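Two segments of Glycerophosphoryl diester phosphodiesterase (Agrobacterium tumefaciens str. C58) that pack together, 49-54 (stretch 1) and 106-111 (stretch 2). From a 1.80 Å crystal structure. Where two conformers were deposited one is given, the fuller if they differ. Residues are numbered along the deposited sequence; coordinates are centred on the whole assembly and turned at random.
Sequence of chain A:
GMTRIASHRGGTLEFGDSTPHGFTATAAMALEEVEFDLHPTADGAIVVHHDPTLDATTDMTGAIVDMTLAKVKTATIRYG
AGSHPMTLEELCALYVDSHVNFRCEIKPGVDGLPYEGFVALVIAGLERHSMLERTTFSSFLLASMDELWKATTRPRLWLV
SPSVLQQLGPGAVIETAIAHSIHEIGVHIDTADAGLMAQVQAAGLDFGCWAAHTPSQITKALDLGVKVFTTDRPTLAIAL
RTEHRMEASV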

# COMPACT_ATOMS: atom_id res chain seq x y z
N HIS A 49 -5.33 -2.47 -8.95
CA HIS A 49 -4.77 -3.80 -9.26
C HIS A 49 -3.32 -3.80 -8.85
O HIS A 49 -2.64 -2.78 -9.00
CB HIS A 49 -4.88 -4.08 -10.76
CG HIS A 49 -4.90 -5.54 -11.10
ND1 HIS A 49 -6.05 -6.28 -11.07
CD2 HIS A 49 -3.92 -6.39 -11.51
CE1 HIS A 49 -5.80 -7.52 -11.43
NE2 HIS A 49 -4.51 -7.63 -11.70
N HIS A 50 -2.81 -4.94 -8.37
CA HIS A 50 -1.42 -4.98 -7.96
C HIS A 50 -0.44 -5.02 -9.14
O HIS A 50 0.30 -4.06 -9.35
CB HIS A 50 -1.17 -6.17 -7.03
CG HIS A 50 0.27 -6.33 -6.68
ND1 HIS A 50 1.01 -7.44 -7.04
CD2 HIS A 50 1.13 -5.47 -6.08
CE1 HIS A 50 2.26 -7.25 -6.66
NE2 HIS A 50 2.36 -6.07 -6.07
N ASP A 51 -0.45 -6.10 -9.93
CA ASP A 51 0.49 -6.21 -11.05
C ASP A 51 0.09 -5.27 -12.20
O ASP A 51 -1.08 -4.91 -12.34
CB ASP A 51 0.55 -7.64 -11.61
CG ASP A 51 1.27 -8.62 -10.72
OD1 ASP A 51 2.09 -8.23 -9.86
OD2 ASP A 51 1.00 -9.81 -10.91
N PRO A 52 1.06 -4.89 -13.05
CA PRO A 52 0.73 -4.06 -14.20
C PRO A 52 0.02 -4.88 -15.28
O PRO A 52 -0.38 -4.32 -16.30
CB PRO A 52 2.10 -3.56 -14.67
CG PRO A 52 3.06 -4.60 -14.22
CD PRO A 52 2.51 -5.15 -12.95
N THR A 53 -0.10 -6.19 -15.06
CA THR A 53 -0.80 -7.09 -15.96
C THR A 53 -1.89 -7.82 -15.19
O THR A 53 -1.86 -7.96 -13.96
CB THR A 53 0.13 -8.13 -16.59
OG1 THR A 53 0.70 -8.93 -15.56
CG2 THR A 53 1.24 -7.46 -17.45
N LEU A 54 -2.87 -8.30 -15.94
CA LEU A 54 -3.99 -9.00 -15.36
C LEU A 54 -3.77 -10.50 -15.12
O LEU A 54 -4.59 -11.13 -14.51
CB LEU A 54 -5.22 -8.80 -16.26
CG LEU A 54 -5.83 -7.38 -16.35
CD1 LEU A 54 -7.15 -7.41 -17.18
CD2 LEU A 54 -6.10 -6.75 -14.97
N ILE A 106 2.11 3.79 -5.83
CA ILE A 106 2.41 4.14 -7.23
C ILE A 106 3.40 3.10 -7.77
O ILE A 106 4.58 3.03 -7.32
CB ILE A 106 3.06 5.53 -7.31
CG1 ILE A 106 2.14 6.58 -6.69
CG2 ILE A 106 3.36 5.91 -8.79
CD1 ILE A 106 0.75 6.63 -7.38
N LYS A 107 2.90 2.28 -8.69
CA LYS A 107 3.62 1.18 -9.33
C LYS A 107 4.07 1.58 -10.74
O LYS A 107 3.42 2.40 -11.40
CB LYS A 107 2.70 -0.04 -9.48
CG LYS A 107 2.29 -0.75 -8.19
CD LYS A 107 3.36 -1.72 -7.69
CE LYS A 107 3.10 -3.20 -8.04
NZ LYS A 107 3.19 -3.61 -9.48
N PRO A 108 5.19 0.99 -11.21
CA PRO A 108 5.58 1.18 -12.60
C PRO A 108 4.88 0.18 -13.51
O PRO A 108 4.13 -0.68 -13.05
CB PRO A 108 7.08 0.88 -12.57
CG PRO A 108 7.16 -0.26 -11.52
CD PRO A 108 6.19 0.19 -10.47
N GLY A 109 5.10 0.31 -14.82
CA GLY A 109 4.60 -0.64 -15.78
C GLY A 109 5.45 -1.89 -15.94
O GLY A 109 6.41 -2.14 -15.19
N VAL A 110 5.09 -2.70 -16.92
CA VAL A 110 5.77 -3.97 -17.17
C VAL A 110 7.28 -3.80 -17.31
O VAL A 110 8.06 -4.59 -16.76
CB VAL A 110 5.17 -4.69 -18.45
CG1 VAL A 110 6.01 -5.92 -18.81
CG2 VAL A 110 3.69 -5.10 -18.21
N ASP A 111 7.71 -2.75 -18.00
CA ASP A 111 9.14 -2.47 -18.20
C ASP A 111 9.90 -1.93 -16.98
O ASP A 111 11.08 -1.58 -17.08
CB ASP A 111 9.31 -1.53 -19.39
CG ASP A 111 8.71 -0.15 -19.17
OD1 ASP A 111 8.19 0.16 -18.06
OD2 ASP A 111 8.80 0.66 -20.11
O HOH W 1 3.90 -6.63 -9.83

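Two loop segments, well separated in the chain, lie side by side here and run in nearly the same direction, their end-to-end vectors only 20° apart. Of the CA atoms, those of Pro52 and Gly109 are nearest across the stretches, with Pro52 CA 5.4 Å from Gly109 CA. The contact is modest, burying 276 Å² over both sides, and a single direct hydrogen bond crosses it; the rest is van der Waals packing and one bridging water.

Ile106, at the start of stretch 2, is buried but does not reach the other segment. The first contact belongs to Lys107, whose CA-to-CB bond points toward stretch 1. Its chain is bent rather than fully extended, with chi1 and chi2 both m and chi3 between wells at -100°, and it carries the ammonium group to the backbone of stretch 1. There Lys107 NZ donates a hydrogen bond to His50 O at 2.9 Å. A carbonyl with its partial negative charge is a natural acceptor for an ammonium group, and a lysine is long enough to reach it from a neighbouring loop. The same nitrogen donates to a water 3.1 Å from Lys107 NZ, and this water in turn donates to Asp51 OD1, with a short separation of 2.4 Å between its oxygen and Asp51 OD1. The water thus links cation and carboxylate without direct contact between them. The aliphatic part of the lysine is used as well: Lys107 CE lies 3.6 Å from His50 NE2, approaching the imidazole ring obliquely. The CA-to-CB bond of His50 points away from stretch 2, yet the end of its side chain comes nearer.

The CA-to-CB bond of Pro108 points away from stretch 1, and its part in the contact is made by the backbone, with Pro108 O 3.9 Å from Pro52 CB. At Gly109 there is no side chain, and Pro52, whose CA-to-CB bond points toward stretch 2, rests against the main chain: Pro52 CB is 4.0 Å from Gly109 C and 3.8 Å from Val110 N. The compact proline ring suits this position, offering an apolar surface that needs no hydrogen-bonding partner.

Val110 closes the contact; its CA-to-CB bond points sideways, chi1 is in the t well, and its CG2 methyl reaches stretch 1. Val110 CG2 meets two apolar groups, lying 4.1 Å from Pro52 CG and 3.5 Å from Thr53 CG2. Threonine serves here through its methyl, so this end is held by dispersion forces and the shedding of water. Asp111 lies beyond reach of stretch 1.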